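Periplasmic binding protein (Mycobacterium smegmatis, PDB 4MDY) probably binds an iron-containing solute outside the cell membrane and delivers it to an ABC transporter, as a lipoprotein of the solute-binding protein 8 family. Local coordinates at residues L45-V50 against V145-E150; A53-F58 against A79-D84; F131-D136 against P194-D199; D160-V165 against P280-Q285; I215-I220 against D246-Q251. All coordinates share one frame; numbering follows the deposited sequence.

Contact 1: residues L45-V50 against V145-E150; sequences LAVGVV and VFKNAE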
# COMPACT_ATOMS: atom_id res chain seq x y z
N LEU A 45 -6.16 -1.10 -12.25
CA LEU A 45 -7.14 -2.18 -12.32
C LEU A 45 -8.48 -1.82 -11.68
O LEU A 45 -9.53 -2.26 -12.15
CB LEU A 45 -6.57 -3.45 -11.69
CG LEU A 45 -5.45 -4.12 -12.50
CD1 LEU A 45 -4.79 -5.22 -11.68
CD2 LEU A 45 -5.98 -4.67 -13.82
N ALA A 46 -8.46 -1.00 -10.62
CA ALA A 46 -9.69 -0.55 -9.97
C ALA A 46 -10.63 0.13 -10.95
O ALA A 46 -11.85 0.01 -10.82
CB ALA A 46 -9.37 0.40 -8.81
N VAL A 47 -10.08 0.85 -11.93
CA VAL A 47 -10.89 1.58 -12.92
C VAL A 47 -10.92 0.91 -14.30
O VAL A 47 -11.34 1.52 -15.27
CB VAL A 47 -10.47 3.06 -13.03
CG1 VAL A 47 -10.74 3.79 -11.72
CG2 VAL A 47 -9.00 3.20 -13.43
N GLY A 48 -10.48 -0.35 -14.37
CA GLY A 48 -10.63 -1.13 -15.60
C GLY A 48 -9.54 -0.93 -16.64
O GLY A 48 -9.70 -1.34 -17.78
N VAL A 49 -8.44 -0.29 -16.25
CA VAL A 49 -7.30 -0.14 -17.13
C VAL A 49 -6.34 -1.29 -16.82
O VAL A 49 -5.78 -1.35 -15.72
CB VAL A 49 -6.61 1.22 -16.93
CG1 VAL A 49 -5.34 1.32 -17.77
CG2 VAL A 49 -7.59 2.35 -17.29
N VAL A 50 -6.18 -2.21 -17.76
CA VAL A 50 -5.30 -3.37 -17.55
C VAL A 50 -3.91 -3.04 -18.11
O VAL A 50 -3.75 -2.88 -19.32
CB VAL A 50 -5.86 -4.65 -18.21
CG1 VAL A 50 -4.98 -5.86 -17.89
CG2 VAL A 50 -7.28 -4.92 -17.75
N VAL A 145 -5.71 8.55 -16.78
CA VAL A 145 -6.39 7.53 -17.58
C VAL A 145 -7.84 7.88 -17.88
O VAL A 145 -8.61 7.03 -18.36
CB VAL A 145 -6.26 6.11 -16.95
CG1 VAL A 145 -4.80 5.80 -16.68
CG2 VAL A 145 -7.09 5.96 -15.67
N PHE A 146 -8.21 9.14 -17.61
CA PHE A 146 -9.49 9.71 -18.01
C PHE A 146 -10.68 9.07 -17.27
O PHE A 146 -11.76 8.92 -17.82
CB PHE A 146 -9.69 9.61 -19.53
CG PHE A 146 -8.75 10.47 -20.34
CD1 PHE A 146 -7.41 10.15 -20.47
CD2 PHE A 146 -9.24 11.60 -21.00
CE1 PHE A 146 -6.55 10.94 -21.22
CE2 PHE A 146 -8.39 12.39 -21.76
CZ PHE A 146 -7.04 12.06 -21.87
N LYS A 147 -10.45 8.70 -16.01
CA LYS A 147 -11.46 8.04 -15.18
C LYS A 147 -11.44 8.63 -13.77
O LYS A 147 -11.58 7.92 -12.76
CB LYS A 147 -11.24 6.53 -15.17
CG LYS A 147 -11.27 5.93 -16.58
CD LYS A 147 -11.43 4.43 -16.59
CE LYS A 147 -11.15 3.85 -17.97
NZ LYS A 147 -11.41 2.38 -18.03
N ASN A 148 -11.27 9.94 -13.70
CA ASN A 148 -11.19 10.62 -12.42
C ASN A 148 -12.49 10.56 -11.61
O ASN A 148 -12.44 10.50 -10.38
CB ASN A 148 -10.73 12.07 -12.60
CG ASN A 148 -11.46 12.78 -13.72
OD1 ASN A 148 -11.20 12.52 -14.90
ND2 ASN A 148 -12.38 13.67 -13.36
N ALA A 149 -13.64 10.55 -12.29
CA ALA A 149 -14.93 10.45 -11.59
C ALA A 149 -15.06 9.13 -10.81
O ALA A 149 -15.43 9.10 -9.65
CB ALA A 149 -16.09 10.61 -12.57
N GLU A 150 -14.72 8.02 -11.46
CA GLU A 150 -14.76 6.73 -10.80
C GLU A 150 -13.74 6.66 -9.67
O GLU A 150 -14.02 6.11 -8.60
CB GLU A 150 -14.53 5.58 -11.79
CG GLU A 150 -14.71 4.19 -11.19
CD GLU A 150 -16.15 3.90 -10.80
OE1 GLU A 150 -16.86 3.28 -11.61
OE2 GLU A 150 -16.58 4.32 -9.71
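One hydrogen bond joins the two segments. K147 NZ donates to V47 O over 2.9 Å. The nitrogen lies in the plane of the carbonyl group, with a C=O...N angle of 156°. K147 reaches this oxygen with a chain that is extended beyond CG. On the way K147 CD passes V47 CB at 3.9 Å, the two side chains running in opposite directions, so the apolar part of the lysine also packs on the valine.

Each segment takes in the end of a helix or the turn just after it; both helices close with a Schellman motif. G48 is the C-prime residue after helix 40-46, and F146 has the same place after helix 134-144. Both have positive phi. The turn at F146 then leads into helix 148-168, with K147 at its N-cap position.

V47 is the centre of the apolar contacts. V145 CG2, placed between the backbone N and the carbonyl carbon, meets V47 CG2 at 4.0 Å, and V49 CG2 at the same distance. L44 also touches V49 and V145. The other branch of V47, CG1, packs against E150 CG at 4.0 Å. M151 and L154 of helix 148-168 cover V47 further.

Contact 2: residues A53-F58 against A79-D84; sequences AVTDWF and AVLNLD
Strands 53-55 and 79-81 are parallel neighbours in a beta-alpha-beta unit whose connecting helix is 67-73. A79 pairs with A53. A79 O accepts from V54 N at 2.9 Å, nearly along the C=O axis. V80 pairs with V54, and V80 CG1, anti to the backbone N, reaches D56 CB at 3.9 Å. L81 pairs with T55 and uses both backbone groups. L81 N donates to V54 O at 2.8 Å, almost straight at 170°. L81 O accepts from D56 N, which stands above the carbonyl plane. L81 CD1 lies on the same face as A53 CB, at 4.0 Å. L81 CB touches T55 OG1, whose hydrogen bond goes to S35 O. Next, N82 CA packs on T55 CG2. N82 OD1 accepts from D84 N in an Asx turn, on a lone pair. L83 CG meets T55 CG2 at 3.9 Å. A water bridges the diverging chains: it accepts from L83 N at 2.9 Å and donates to D56 O at 2.6 Å.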
# COMPACT_ATOMS: atom_id res chain seq x y z
N ALA A 53 2.29 -4.08 -18.48
CA ALA A 53 3.36 -4.49 -17.59
C ALA A 53 3.06 -4.07 -16.16
O ALA A 53 2.53 -2.97 -15.92
CB ALA A 53 4.68 -3.90 -18.02
N VAL A 54 3.39 -4.96 -15.23
CA VAL A 54 3.26 -4.71 -13.80
C VAL A 54 4.64 -4.89 -13.18
O VAL A 54 5.43 -5.75 -13.62
CB VAL A 54 2.25 -5.68 -13.15
CG1 VAL A 54 2.22 -5.51 -11.63
CG2 VAL A 54 0.87 -5.48 -13.74
N THR A 55 4.95 -4.08 -12.17
CA THR A 55 6.22 -4.21 -11.46
C THR A 55 5.98 -4.95 -10.15
O THR A 55 5.14 -4.56 -9.33
CB THR A 55 6.85 -2.83 -11.22
OG1 THR A 55 7.04 -2.18 -12.49
CG2 THR A 55 8.18 -2.94 -10.54
N ASP A 56 6.72 -6.04 -9.97
CA ASP A 56 6.58 -6.89 -8.80
C ASP A 56 7.19 -6.19 -7.58
O ASP A 56 8.15 -5.43 -7.71
CB ASP A 56 7.27 -8.25 -9.03
CG ASP A 56 6.77 -9.35 -8.12
OD1 ASP A 56 5.73 -9.18 -7.44
OD2 ASP A 56 7.40 -10.41 -8.07
N TRP A 57 6.61 -6.44 -6.42
CA TRP A 57 7.13 -5.91 -5.16
C TRP A 57 7.51 -7.06 -4.22
O TRP A 57 8.69 -7.26 -3.95
CB TRP A 57 6.09 -4.96 -4.53
CG TRP A 57 6.50 -4.34 -3.24
CD1 TRP A 57 7.76 -4.30 -2.69
CD2 TRP A 57 5.65 -3.63 -2.34
NE1 TRP A 57 7.72 -3.63 -1.49
CE2 TRP A 57 6.44 -3.21 -1.25
CE3 TRP A 57 4.28 -3.32 -2.34
CZ2 TRP A 57 5.91 -2.49 -0.17
CZ3 TRP A 57 3.76 -2.61 -1.27
CH2 TRP A 57 4.58 -2.20 -0.20
N PHE A 58 6.53 -7.80 -3.73
CA PHE A 58 6.80 -8.99 -2.90
C PHE A 58 5.64 -9.98 -2.92
O PHE A 58 4.59 -9.70 -3.49
CB PHE A 58 7.12 -8.57 -1.46
CG PHE A 58 5.92 -8.10 -0.67
CD1 PHE A 58 5.40 -6.83 -0.87
CD2 PHE A 58 5.32 -8.92 0.28
CE1 PHE A 58 4.29 -6.39 -0.15
CE2 PHE A 58 4.22 -8.49 1.01
CZ PHE A 58 3.71 -7.22 0.79
N ALA A 79 3.65 -8.29 -18.94
CA ALA A 79 5.05 -8.44 -18.60
C ALA A 79 5.25 -8.07 -17.13
O ALA A 79 4.56 -7.19 -16.60
CB ALA A 79 5.92 -7.56 -19.50
N VAL A 80 6.17 -8.76 -16.47
CA VAL A 80 6.50 -8.49 -15.08
C VAL A 80 7.89 -7.88 -14.96
O VAL A 80 8.88 -8.48 -15.35
CB VAL A 80 6.45 -9.76 -14.21
CG1 VAL A 80 6.77 -9.43 -12.75
CG2 VAL A 80 5.09 -10.43 -14.33
N LEU A 81 7.94 -6.67 -14.42
CA LEU A 81 9.18 -5.95 -14.23
C LEU A 81 9.54 -6.02 -12.76
O LEU A 81 8.76 -6.49 -11.94
CB LEU A 81 9.00 -4.48 -14.62
CG LEU A 81 8.30 -4.20 -15.95
CD1 LEU A 81 8.03 -2.71 -16.11
CD2 LEU A 81 9.15 -4.74 -17.09
N ASN A 82 10.73 -5.54 -12.42
CA ASN A 82 11.10 -5.35 -11.02
C ASN A 82 12.12 -4.23 -10.91
O ASN A 82 12.70 -3.82 -11.91
CB ASN A 82 11.63 -6.64 -10.41
CG ASN A 82 12.94 -7.09 -11.02
OD1 ASN A 82 13.94 -6.39 -10.95
ND2 ASN A 82 12.93 -8.28 -11.61
N LEU A 83 12.33 -3.75 -9.69
CA LEU A 83 13.19 -2.60 -9.43
C LEU A 83 14.54 -2.98 -8.81
O LEU A 83 15.20 -2.13 -8.23
CB LEU A 83 12.46 -1.60 -8.52
CG LEU A 83 11.16 -0.99 -9.05
CD1 LEU A 83 10.61 0.04 -8.07
CD2 LEU A 83 11.36 -0.37 -10.42
N ASP A 84 14.94 -4.24 -8.96
CA ASP A 84 16.22 -4.73 -8.41
C ASP A 84 17.42 -3.87 -8.83
O ASP A 84 18.31 -3.62 -8.02
CB ASP A 84 16.47 -6.19 -8.81
CG ASP A 84 15.50 -7.16 -8.16
OD1 ASP A 84 14.54 -6.71 -7.48
OD2 ASP A 84 15.69 -8.39 -8.32
O HOH W 1 10.63 -4.69 -7.47

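Contact 3: residues F131-D136 against P194-D199; sequences FEPWKD and PGWRTD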
# COMPACT_ATOMS: atom_id res chain seq x y z
N PHE A 131 5.97 5.56 -1.85
CA PHE A 131 4.92 5.53 -0.83
C PHE A 131 4.38 6.91 -0.44
O PHE A 131 4.20 7.20 0.73
CB PHE A 131 5.41 4.76 0.40
CG PHE A 131 5.90 3.37 0.08
CD1 PHE A 131 5.05 2.46 -0.54
CD2 PHE A 131 7.20 2.99 0.36
CE1 PHE A 131 5.50 1.19 -0.85
CE2 PHE A 131 7.65 1.72 0.04
CZ PHE A 131 6.79 0.82 -0.56
N GLU A 132 4.11 7.74 -1.44
CA GLU A 132 3.34 8.97 -1.24
C GLU A 132 1.91 8.59 -0.83
O GLU A 132 1.47 7.46 -1.08
CB GLU A 132 3.32 9.82 -2.51
CG GLU A 132 2.47 9.26 -3.65
CD GLU A 132 2.37 10.18 -4.85
OE1 GLU A 132 2.84 11.34 -4.80
OE2 GLU A 132 1.79 9.74 -5.85
N PRO A 133 1.18 9.52 -0.19
CA PRO A 133 -0.20 9.21 0.23
C PRO A 133 -1.02 8.49 -0.86
O PRO A 133 -1.06 8.94 -2.01
CB PRO A 133 -0.78 10.59 0.55
CG PRO A 133 0.40 11.36 1.04
CD PRO A 133 1.58 10.87 0.23
N TRP A 134 -1.65 7.38 -0.49
CA TRP A 134 -2.40 6.56 -1.46
C TRP A 134 -3.44 7.37 -2.23
O TRP A 134 -3.64 7.14 -3.41
CB TRP A 134 -3.05 5.33 -0.79
CG TRP A 134 -4.30 5.56 -0.01
CD1 TRP A 134 -4.38 5.99 1.29
CD2 TRP A 134 -5.64 5.40 -0.47
NE1 TRP A 134 -5.70 6.09 1.67
CE2 TRP A 134 -6.50 5.74 0.61
CE3 TRP A 134 -6.21 5.00 -1.68
CZ2 TRP A 134 -7.89 5.69 0.51
CZ3 TRP A 134 -7.59 4.94 -1.78
CH2 TRP A 134 -8.42 5.29 -0.69
N LYS A 135 -4.08 8.33 -1.59
CA LYS A 135 -5.07 9.13 -2.29
C LYS A 135 -4.45 10.03 -3.37
O LYS A 135 -5.05 10.23 -4.43
CB LYS A 135 -5.90 9.95 -1.30
CG LYS A 135 -6.77 9.10 -0.38
CD LYS A 135 -7.55 9.96 0.60
CE LYS A 135 -8.38 9.10 1.54
NZ LYS A 135 -9.13 9.91 2.53
N ASP A 136 -3.26 10.55 -3.11
CA ASP A 136 -2.58 11.40 -4.09
C ASP A 136 -2.22 10.57 -5.32
O ASP A 136 -2.43 10.98 -6.46
CB ASP A 136 -1.29 11.99 -3.52
CG ASP A 136 -1.54 12.98 -2.41
OD1 ASP A 136 -2.71 13.40 -2.20
OD2 ASP A 136 -0.55 13.35 -1.74
N PRO A 194 2.84 7.12 13.03
CA PRO A 194 1.63 7.81 12.60
C PRO A 194 1.84 8.63 11.32
O PRO A 194 2.89 9.23 11.15
CB PRO A 194 1.32 8.73 13.79
CG PRO A 194 1.90 8.04 14.97
CD PRO A 194 3.09 7.28 14.47
N GLY A 195 0.86 8.61 10.44
CA GLY A 195 0.96 9.26 9.14
C GLY A 195 -0.14 8.73 8.26
O GLY A 195 -1.07 8.06 8.74
N TRP A 196 -0.06 9.00 6.96
CA TRP A 196 -1.12 8.57 6.07
C TRP A 196 -1.37 7.06 6.15
O TRP A 196 -2.51 6.62 6.07
CB TRP A 196 -0.88 9.01 4.63
CG TRP A 196 0.11 8.23 3.82
CD1 TRP A 196 1.38 8.60 3.51
CD2 TRP A 196 -0.11 6.97 3.14
NE1 TRP A 196 1.97 7.65 2.70
CE2 TRP A 196 1.07 6.65 2.46
CE3 TRP A 196 -1.20 6.10 3.06
CZ2 TRP A 196 1.21 5.48 1.70
CZ3 TRP A 196 -1.07 4.94 2.30
CH2 TRP A 196 0.13 4.64 1.64
N ARG A 197 -0.31 6.28 6.35
CA ARG A 197 -0.43 4.82 6.44
C ARG A 197 -1.23 4.32 7.63
O ARG A 197 -1.75 3.21 7.59
CB ARG A 197 0.94 4.17 6.47
CG ARG A 197 1.65 4.17 5.13
CD ARG A 197 2.73 3.10 5.11
NE ARG A 197 3.10 2.76 3.75
CZ ARG A 197 2.54 1.81 3.00
NH1 ARG A 197 2.99 1.62 1.77
NH2 ARG A 197 1.55 1.05 3.44
N THR A 198 -1.33 5.11 8.69
CA THR A 198 -2.13 4.72 9.86
C THR A 198 -3.53 5.34 9.85
O THR A 198 -4.33 5.07 10.75
CB THR A 198 -1.42 5.05 11.18
OG1 THR A 198 -1.16 6.46 11.27
CG2 THR A 198 -0.10 4.29 11.30
N ASP A 199 -3.84 6.17 8.85
CA ASP A 199 -5.15 6.84 8.81
C ASP A 199 -6.31 5.85 8.89
O ASP A 199 -7.30 6.12 9.57
CB ASP A 199 -5.31 7.70 7.54
CG ASP A 199 -4.58 9.03 7.63
OD1 ASP A 199 -4.20 9.46 8.74
OD2 ASP A 199 -4.39 9.66 6.56
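The indole of W196 carries most of this contact, which joins the start of helix 134-144 to the loop before helix 199-203 near the centre of the chain, consistent with a contact between the two lobes. The indole lies flat against the backbone of 132-134. P133, the N-cap residue, sets its CA over the five-membered ring of W196, 3.5 Å from the centroid and 3° off the normal, a CH-pi contact. W134 N lies over the same face. On the opposite face R197 CG sits 3.6 Å above the W196 ring plane. W134 CD1 meets W196 CZ3 at 3.6 Å, the two ring planes oblique at 44°.

The side of F131 and R197 is less enclosed. The R197 chain is extended from CG to NE, and R197 NH1 makes a single close approach, 3.2 Å, to F131 CD1. Ring and guanidinium planes are 71° apart. R197 NH2 is hydrogen-bonded to A272 O. A PEG molecule, probably from the crystallisation liquor, lies about 4 Å from the R197 side chain and may mark a pocket.

One hydrogen bond crosses the contact, from W196 NE1 to F131 O at 3.0 Å, with the oxygen close to the indole plane. It satisfies the indole N-H and helps to fix the rotation of the ring, together with the packing on its two faces. The rest is mainly packing, with backbone polar atoms over the indole and a charged guanidinium beside F131.

Contact 4: residues D160-V165 against P280-Q285; sequences DRFTTV and PVVADQ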
# COMPACT_ATOMS: atom_id res chain seq x y z
N ASP A 160 -15.64 5.39 3.40
CA ASP A 160 -16.93 4.95 3.93
C ASP A 160 -16.86 3.56 4.57
O ASP A 160 -17.50 3.33 5.59
CB ASP A 160 -18.00 4.95 2.83
CG ASP A 160 -18.39 6.36 2.39
OD1 ASP A 160 -18.04 7.35 3.08
OD2 ASP A 160 -19.07 6.47 1.35
N ARG A 161 -16.11 2.64 3.98
CA ARG A 161 -15.90 1.32 4.60
C ARG A 161 -15.32 1.44 6.01
O ARG A 161 -15.82 0.81 6.93
CB ARG A 161 -14.99 0.43 3.74
CG ARG A 161 -15.60 -0.09 2.45
CD ARG A 161 -16.84 -0.96 2.67
NE ARG A 161 -16.58 -2.12 3.54
CZ ARG A 161 -15.99 -3.25 3.17
NH1 ARG A 161 -15.57 -3.43 1.91
NH2 ARG A 161 -15.82 -4.22 4.06
N PHE A 162 -14.27 2.25 6.17
CA PHE A 162 -13.66 2.42 7.49
C PHE A 162 -14.57 3.17 8.48
O PHE A 162 -14.61 2.83 9.66
CB PHE A 162 -12.29 3.09 7.37
CG PHE A 162 -11.28 2.26 6.61
CD1 PHE A 162 -11.03 0.94 6.98
CD2 PHE A 162 -10.60 2.79 5.53
CE1 PHE A 162 -10.12 0.16 6.29
CE2 PHE A 162 -9.68 2.01 4.83
CZ PHE A 162 -9.44 0.70 5.21
N THR A 163 -15.30 4.17 7.99
CA THR A 163 -16.32 4.86 8.79
C THR A 163 -17.37 3.87 9.31
O THR A 163 -17.80 3.95 10.45
CB THR A 163 -17.03 5.96 7.96
OG1 THR A 163 -16.16 7.08 7.82
CG2 THR A 163 -18.33 6.42 8.63
N THR A 164 -17.76 2.93 8.45
CA THR A 164 -18.74 1.92 8.81
C THR A 164 -18.19 0.95 9.87
O THR A 164 -18.93 0.49 10.74
CB THR A 164 -19.22 1.14 7.57
OG1 THR A 164 -19.93 2.03 6.70
CG2 THR A 164 -20.15 0.00 7.95
N VAL A 165 -16.89 0.63 9.79
CA VAL A 165 -16.25 -0.22 10.80
C VAL A 165 -16.37 0.42 12.18
O VAL A 165 -16.70 -0.25 13.17
CB VAL A 165 -14.76 -0.49 10.47
CG1 VAL A 165 -14.07 -1.18 11.64
CG2 VAL A 165 -14.63 -1.34 9.22
N PRO A 280 -10.43 -2.36 0.91
CA PRO A 280 -11.64 -3.15 1.21
C PRO A 280 -11.35 -4.50 1.86
O PRO A 280 -12.11 -4.93 2.73
CB PRO A 280 -12.29 -3.32 -0.17
CG PRO A 280 -11.92 -2.06 -0.89
CD PRO A 280 -10.50 -1.78 -0.44
N VAL A 281 -10.26 -5.15 1.47
CA VAL A 281 -9.85 -6.41 2.12
C VAL A 281 -9.47 -6.18 3.59
O VAL A 281 -9.80 -7.00 4.46
CB VAL A 281 -8.66 -7.07 1.37
CG1 VAL A 281 -8.13 -8.27 2.15
CG2 VAL A 281 -9.09 -7.48 -0.03
N VAL A 282 -8.81 -5.06 3.87
CA VAL A 282 -8.46 -4.68 5.24
C VAL A 282 -9.74 -4.42 6.04
O VAL A 282 -9.86 -4.89 7.18
CB VAL A 282 -7.53 -3.44 5.27
CG1 VAL A 282 -7.22 -3.02 6.70
CG2 VAL A 282 -6.24 -3.70 4.49
N ALA A 283 -10.69 -3.70 5.45
CA ALA A 283 -11.95 -3.41 6.14
C ALA A 283 -12.77 -4.68 6.40
O ALA A 283 -13.53 -4.74 7.36
CB ALA A 283 -12.77 -2.39 5.35
N ASP A 284 -12.61 -5.70 5.55
CA ASP A 284 -13.28 -6.98 5.77
C ASP A 284 -12.62 -7.79 6.88
O ASP A 284 -13.30 -8.25 7.80
CB ASP A 284 -13.30 -7.83 4.49
CG ASP A 284 -14.44 -7.48 3.56
OD1 ASP A 284 -15.41 -6.84 4.01
OD2 ASP A 284 -14.36 -7.85 2.38
N GLN A 285 -11.30 -7.96 6.78
CA GLN A 285 -10.60 -8.99 7.57
C GLN A 285 -10.01 -8.51 8.90
O GLN A 285 -9.89 -9.30 9.84
CB GLN A 285 -9.51 -9.64 6.73
CG GLN A 285 -10.03 -10.33 5.48
CD GLN A 285 -8.99 -11.18 4.76
OE1 GLN A 285 -7.98 -11.58 5.35
NE2 GLN A 285 -9.26 -11.49 3.49
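Helices 148-168 and 279-294 run nearly parallel here, with their local axes 13° apart in direction and 9.7 Å apart at closest approach. A283 faces the other helix at the middle of the contact. Its CB meets three residues. F162 CE1 approaches A283 CB at 3.8 Å. V165 CG2 lies 4.4 Å from A283 CB. R161 NH2 is 3.8 Å from A283 CB, which sits over one face of the guanidinium.

The contact packs the long helix 148-168 against the C-terminal helix of the chain. In this family a long helix commonly links the two lobes, and helix 148-168 is consistent with that role. F162 also meets Y279 edge-to-face and M204 of a nearby loop. F162 CE1, at the ring edge, lies 4.3 Å from V282 CG1.

A salt bridge closes the more exposed side. R161 bends at chi2 and chi3, which folds the guanidinium across A283 towards D284. R161 NH2 donates to D284 OD1 at 2.7 Å. The oxygen lies near the guanidinium plane, but the nitrogen comes from above the carboxylate plane, and the two planes are 47° apart. R161 NH1 passes P280 CB at 3.9 Å.

Contact 5: residues I215-I220 against D246-Q251; sequences IPRDEI and DPIVAQ
R217, just after strand 214-215, makes the main contact. Its CG is anti to the backbone N (chi1 -163°), and the chain runs extended to NE. This carries the guanidinium tip to tip onto the D246 carboxylate. The grip is end-on, with both terminal nitrogens on one oxygen. R217 NH1 donates at 2.8 Å to the syn lone pair of D246 OD2. R217 NH2 donates to the same D246 OD2 at 2.9 Å, from above the carboxylate plane. Guanidinium and carboxylate planes are 78° apart. R217 NH1 has a second acceptor in G187 O.

D246 is also the N-cap of the short helix 247-250. Its other oxygen, D246 OD1, accepts from V249 N at 3.0 Å on the anti lone pair, and weakly from I248 N. The carboxylate thus divides its work: OD2 holds the arginine and OD1 caps the helix. The charge of R217 would probably help to keep D246 ionised.

I248 packs under the arginine. I248 CD1 lies over one face of the guanidinium, 3.7 Å from R217 CZ, while P247 CD comes to the guanidinium edge. Further along, I220 starts helix 220-224. I220 CG2 meets I248 CG2 at 3.8 Å, and L252 and V189 also touch I220.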
# COMPACT_ATOMS: atom_id res chain seq x y z
N ILE A 215 12.07 0.30 16.87
CA ILE A 215 12.15 0.28 18.31
C ILE A 215 13.32 -0.62 18.70
O ILE A 215 13.28 -1.83 18.48
CB ILE A 215 10.84 -0.27 18.91
CG1 ILE A 215 9.66 0.58 18.44
CG2 ILE A 215 10.91 -0.30 20.43
CD1 ILE A 215 8.33 -0.13 18.53
N PRO A 216 14.39 -0.03 19.26
CA PRO A 216 15.54 -0.85 19.62
C PRO A 216 15.18 -1.92 20.65
O PRO A 216 14.23 -1.76 21.41
CB PRO A 216 16.55 0.15 20.18
CG PRO A 216 15.76 1.36 20.54
CD PRO A 216 14.59 1.39 19.61
N ARG A 217 15.94 -3.01 20.66
CA ARG A 217 15.61 -4.17 21.49
C ARG A 217 15.41 -3.82 22.98
O ARG A 217 14.52 -4.35 23.63
CB ARG A 217 16.70 -5.23 21.36
CG ARG A 217 16.27 -6.60 21.86
CD ARG A 217 17.19 -7.70 21.37
NE ARG A 217 16.77 -8.98 21.94
CZ ARG A 217 15.72 -9.68 21.54
NH1 ARG A 217 14.94 -9.24 20.55
NH2 ARG A 217 15.42 -10.83 22.15
N ASP A 218 16.24 -2.92 23.50
CA ASP A 218 16.14 -2.54 24.90
C ASP A 218 14.90 -1.68 25.24
O ASP A 218 14.60 -1.48 26.42
CB ASP A 218 17.44 -1.86 25.37
CG ASP A 218 17.67 -0.52 24.72
OD1 ASP A 218 17.36 -0.36 23.52
OD2 ASP A 218 18.20 0.38 25.40
N GLU A 219 14.17 -1.21 24.22
CA GLU A 219 12.97 -0.38 24.44
C GLU A 219 11.64 -1.07 24.09
O GLU A 219 10.58 -0.46 24.19
CB GLU A 219 13.08 0.93 23.64
CG GLU A 219 14.13 1.88 24.20
CD GLU A 219 14.30 3.13 23.34
OE1 GLU A 219 13.29 3.63 22.80
OE2 GLU A 219 15.44 3.62 23.22
N ILE A 220 11.69 -2.33 23.70
CA ILE A 220 10.49 -3.02 23.22
C ILE A 220 9.36 -3.04 24.25
O ILE A 220 8.23 -2.67 23.93
CB ILE A 220 10.82 -4.45 22.77
CG1 ILE A 220 11.63 -4.41 21.48
CG2 ILE A 220 9.55 -5.25 22.54
CD1 ILE A 220 12.26 -5.74 21.12
N ASP A 246 10.67 -15.22 20.49
CA ASP A 246 11.56 -14.21 21.05
C ASP A 246 11.21 -14.00 22.52
O ASP A 246 10.05 -13.78 22.85
CB ASP A 246 11.44 -12.90 20.25
CG ASP A 246 12.31 -11.80 20.81
OD1 ASP A 246 11.92 -11.19 21.82
OD2 ASP A 246 13.39 -11.54 20.25
N PRO A 247 12.21 -14.08 23.42
CA PRO A 247 11.91 -14.04 24.85
C PRO A 247 11.36 -12.70 25.34
O PRO A 247 10.62 -12.68 26.31
CB PRO A 247 13.26 -14.34 25.52
CG PRO A 247 14.29 -14.00 24.50
CD PRO A 247 13.66 -14.21 23.16
N ILE A 248 11.69 -11.61 24.66
CA ILE A 248 11.13 -10.31 25.02
C ILE A 248 9.67 -10.25 24.55
O ILE A 248 8.78 -9.92 25.32
CB ILE A 248 11.97 -9.14 24.47
CG1 ILE A 248 13.34 -9.13 25.16
CG2 ILE A 248 11.25 -7.82 24.68
CD1 ILE A 248 14.34 -8.15 24.58
N VAL A 249 9.43 -10.60 23.29
CA VAL A 249 8.08 -10.64 22.75
C VAL A 249 7.19 -11.55 23.61
O VAL A 249 6.06 -11.19 23.95
CB VAL A 249 8.06 -11.05 21.26
CG1 VAL A 249 6.63 -11.20 20.74
CG2 VAL A 249 8.79 -10.02 20.41
N ALA A 250 7.74 -12.70 24.02
CA ALA A 250 7.02 -13.66 24.87
C ALA A 250 6.48 -13.05 26.18
O ALA A 250 5.45 -13.51 26.69
CB ALA A 250 7.90 -14.86 25.16
N GLN A 251 7.17 -12.04 26.71
CA GLN A 251 6.78 -11.42 27.98
C GLN A 251 6.03 -10.11 27.83
O GLN A 251 5.71 -9.46 28.83
CB GLN A 251 8.00 -11.22 28.86
CG GLN A 251 8.59 -12.53 29.33
CD GLN A 251 9.61 -12.34 30.44
OE1 GLN A 251 10.52 -11.51 30.32
NE2 GLN A 251 9.45 -13.10 31.52

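Contacts 1 and 5 lie on opposite sides of the chain's centre, with centres about 45 Å apart. Contact 2 is nested along the chain inside the loop closed by contact 1, and contact 5 inside that of contact 4. Contacts 1 and 4 share helix 148-168, near its start and towards its end, about 21 Å between centres. This helix therefore spans the distance between them. Contact 3 crosses contacts 1 and 4 along the chain. Its centre is about 9 Å from the centre of the chain, and it touches contact 2, where W57 CZ2 meets F131 CZ at 3.4 Å. The layout is consistent with two lobes joined by a long helix, as in this family.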